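Local coordinates for cell wall surface anchor family protein (Streptococcus agalactiae serogroup V, PDB 3TW0), which probably mediates host-cell adhesion as the tip pilin of the bacterial pilus, through a magnesium-binding von Willebrand factor A domain, at residues Y250-N255 / G270-Y275. The protein carries 2 engineered substitutions. Sequence-based numbering, arbitrary orientation.
Sequences YRVPQN and GYIYLY
Arg251 and Tyr271 face each other as an antiparallel non-hydrogen-bonded pair, and their side chains leave the same face of the sheet. The Tyr271 ring leans over strand 249-251: its CE2 lies 3.7 Å from Arg251 CB, and CD2 is equally near Arg251 CA. With CG anti to the backbone N (chi1 -168°), the extended arginine chain crosses the ring obliquely, its CB and CG near CE2. The guanidinium plane is turned 61° from the ring plane and NH1 stays 3.8 Å from Tyr271 OH, so the evidence supports van der Waals packing rather than a flat stack.

The neighbouring pair, Tyr250 and Ile272, is hydrogen-bonded in both directions: Tyr250 N reaches Ile272 O at 2.8 Å, and Ile272 N returns to Tyr250 O. Val252 N to Gly270 O, 3.1 Å and nearly straight at 171°, adds one more backbone hydrogen bond just beyond the end of strand 249-251. These two antiparallel strands, joined through helix 257-263, belong to the small antiparallel sheet standing apart from the parallel vWFA sheet and its magnesium site.

On the face that carries Tyr250 and Ile272, their CB atoms are 4.2 Å apart; Leu274 CD2, from the loop beyond, comes to 3.9 Å from Tyr250 CB, while the Tyr250 ring leads away from 270-275. Separately, Val252 CG1 lies 4.2 Å from Ile272 CG1. Met260 of the helix touches Tyr250, Val252 and Ile272, and Leu85 touches Tyr250, Ile272 and Leu274.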
loop_
_atom_site.group_PDB
_atom_site.type_symbol
_atom_site.label_atom_id
_atom_site.label_comp_id
_atom_site.label_asym_id
_atom_site.label_seq_id
_atom_site.Cartn_x
_atom_site.Cartn_y
_atom_site.Cartn_z
ATOM N N TYR A 250 -8.473 13.785 23.860
ATOM C CA TYR A 250 -9.607 12.913 24.100
ATOM C C TYR A 250 -10.047 13.167 25.536
ATOM O O TYR A 250 -9.322 12.827 26.481
ATOM C CB TYR A 250 -9.144 11.465 23.950
ATOM C CG TYR A 250 -10.177 10.386 24.177
ATOM C CD1 TYR A 250 -10.912 9.879 23.120
ATOM C CD2 TYR A 250 -10.371 9.838 25.433
ATOM C CE1 TYR A 250 -11.836 8.885 23.307
ATOM C CE2 TYR A 250 -11.304 8.824 25.640
ATOM C CZ TYR A 250 -12.038 8.363 24.570
ATOM O OH TYR A 250 -12.970 7.366 24.758
ATOM N N ARG A 251 -11.210 13.795 25.706
ATOM C CA ARG A 251 -11.773 13.970 27.035
ATOM C C ARG A 251 -12.184 12.608 27.572
ATOM O O ARG A 251 -12.930 11.894 26.929
ATOM C CB ARG A 251 -12.986 14.906 26.981
ATOM C CG ARG A 251 -13.471 15.387 28.337
ATOM C CD ARG A 251 -14.549 16.434 28.147
ATOM N NE ARG A 251 -15.141 16.836 29.411
ATOM C CZ ARG A 251 -15.637 18.046 29.639
ATOM N NH1 ARG A 251 -15.597 18.983 28.694
ATOM N NH2 ARG A 251 -16.157 18.322 30.824
ATOM N N VAL A 252 -11.695 12.224 28.744
ATOM C CA VAL A 252 -12.177 10.961 29.317
ATOM C C VAL A 252 -13.393 11.159 30.235
ATOM O O VAL A 252 -13.354 11.989 31.145
ATOM C CB VAL A 252 -11.033 10.054 29.917
ATOM C CG1 VAL A 252 -9.716 10.815 30.088
ATOM C CG2 VAL A 252 -11.471 9.328 31.183
ATOM N N PRO A 253 -14.489 10.424 29.962
ATOM C CA PRO A 253 -15.720 10.565 30.750
ATOM C C PRO A 253 -15.557 10.155 32.229
ATOM O O PRO A 253 -14.706 9.313 32.545
ATOM C CB PRO A 253 -16.702 9.635 30.024
ATOM C CG PRO A 253 -16.189 9.583 28.605
ATOM C CD PRO A 253 -14.696 9.559 28.781
ATOM N N GLN A 254 -16.362 10.768 33.107
ATOM C CA GLN A 254 -16.408 10.463 34.545
ATOM C C GLN A 254 -16.469 8.966 34.835
ATOM O O GLN A 254 -15.575 8.422 35.483
ATOM C CB GLN A 254 -17.625 11.138 35.188
ATOM C CG GLN A 254 -17.588 12.665 35.176
ATOM C CD GLN A 254 -18.984 13.288 35.117
ATOM O OE1 GLN A 254 -19.182 14.436 35.526
ATOM N NE2 GLN A 254 -19.956 12.527 34.606
ATOM N N ASN A 255 -17.528 8.314 34.358
ATOM C CA ASN A 255 -17.675 6.855 34.455
ATOM C C ASN A 255 -16.436 6.083 33.975
ATOM O O ASN A 255 -16.107 5.038 34.533
ATOM C CB ASN A 255 -18.920 6.388 33.684
ATOM C CG ASN A 255 -18.981 6.959 32.263
ATOM O OD1 ASN A 255 -18.808 6.231 31.278
ATOM N ND2 ASN A 255 -19.222 8.268 32.153
ATOM N N GLY A 270 -8.874 16.064 32.661
ATOM C CA GLY A 270 -8.634 14.638 32.535
ATOM C C GLY A 270 -8.691 14.385 31.018
ATOM O O GLY A 270 -9.652 13.818 30.515
ATOM N N TYR A 271 -7.671 14.861 30.295
ATOM C CA TYR A 271 -7.548 14.700 28.842
ATOM C C TYR A 271 -6.332 13.842 28.456
ATOM O O TYR A 271 -5.223 14.031 29.000
ATOM C CB TYR A 271 -7.350 16.060 28.170
ATOM C CG TYR A 271 -8.555 16.962 28.164
ATOM C CD1 TYR A 271 -8.726 17.909 29.172
ATOM C CD2 TYR A 271 -9.518 16.879 27.154
ATOM C CE1 TYR A 271 -9.810 18.757 29.189
ATOM C CE2 TYR A 271 -10.621 17.722 27.153
ATOM C CZ TYR A 271 -10.756 18.661 28.187
ATOM O OH TYR A 271 -11.827 19.506 28.239
ATOM N N ILE A 272 -6.539 12.937 27.497
ATOM C CA ILE A 272 -5.443 12.231 26.830
ATOM C C ILE A 272 -5.110 12.979 25.541
ATOM O O ILE A 272 -5.919 12.999 24.588
ATOM C CB ILE A 272 -5.823 10.781 26.494
ATOM C CG1 ILE A 272 -6.269 10.030 27.758
ATOM C CG2 ILE A 272 -4.664 10.073 25.813
ATOM C CD1 ILE A 272 -6.826 8.671 27.459
ATOM N N TYR A 273 -3.944 13.626 25.521
ATOM C CA TYR A 273 -3.506 14.353 24.334
ATOM C C TYR A 273 -3.076 13.325 23.296
ATOM O O TYR A 273 -2.407 12.340 23.640
ATOM C CB TYR A 273 -2.405 15.360 24.684
ATOM C CG TYR A 273 -3.014 16.540 25.397
ATOM C CD1 TYR A 273 -3.256 16.505 26.792
ATOM C CD2 TYR A 273 -3.441 17.668 24.676
ATOM C CE1 TYR A 273 -3.869 17.598 27.456
ATOM C CE2 TYR A 273 -4.047 18.752 25.320
ATOM C CZ TYR A 273 -4.258 18.709 26.708
ATOM O OH TYR A 273 -4.857 19.788 27.327
ATOM N N LEU A 274 -3.493 13.557 22.050
ATOM C CA LEU A 274 -3.435 12.572 20.970
ATOM C C LEU A 274 -2.226 12.749 20.041
ATOM O O LEU A 274 -1.878 13.874 19.650
ATOM C CB LEU A 274 -4.739 12.601 20.165
ATOM C CG LEU A 274 -5.997 12.309 21.016
ATOM C CD1 LEU A 274 -7.212 12.482 20.189
ATOM C CD2 LEU A 274 -5.976 10.900 21.667
ATOM N N TYR A 275 -1.593 11.617 19.727
ATOM C CA TYR A 275 -0.473 11.525 18.803
ATOM C C TYR A 275 -0.820 10.463 17.768
ATOM O O TYR A 275 -1.569 9.497 18.046
ATOM C CB TYR A 275 0.823 11.091 19.541
ATOM C CG TYR A 275 1.286 12.062 20.611
ATOM C CD1 TYR A 275 0.579 12.198 21.797
ATOM C CD2 TYR A 275 2.420 12.841 20.427
ATOM C CE1 TYR A 275 0.966 13.093 22.764
ATOM C CE2 TYR A 275 2.832 13.749 21.415
ATOM C CZ TYR A 275 2.092 13.853 22.573
ATOM O OH TYR A 275 2.454 14.724 23.548
#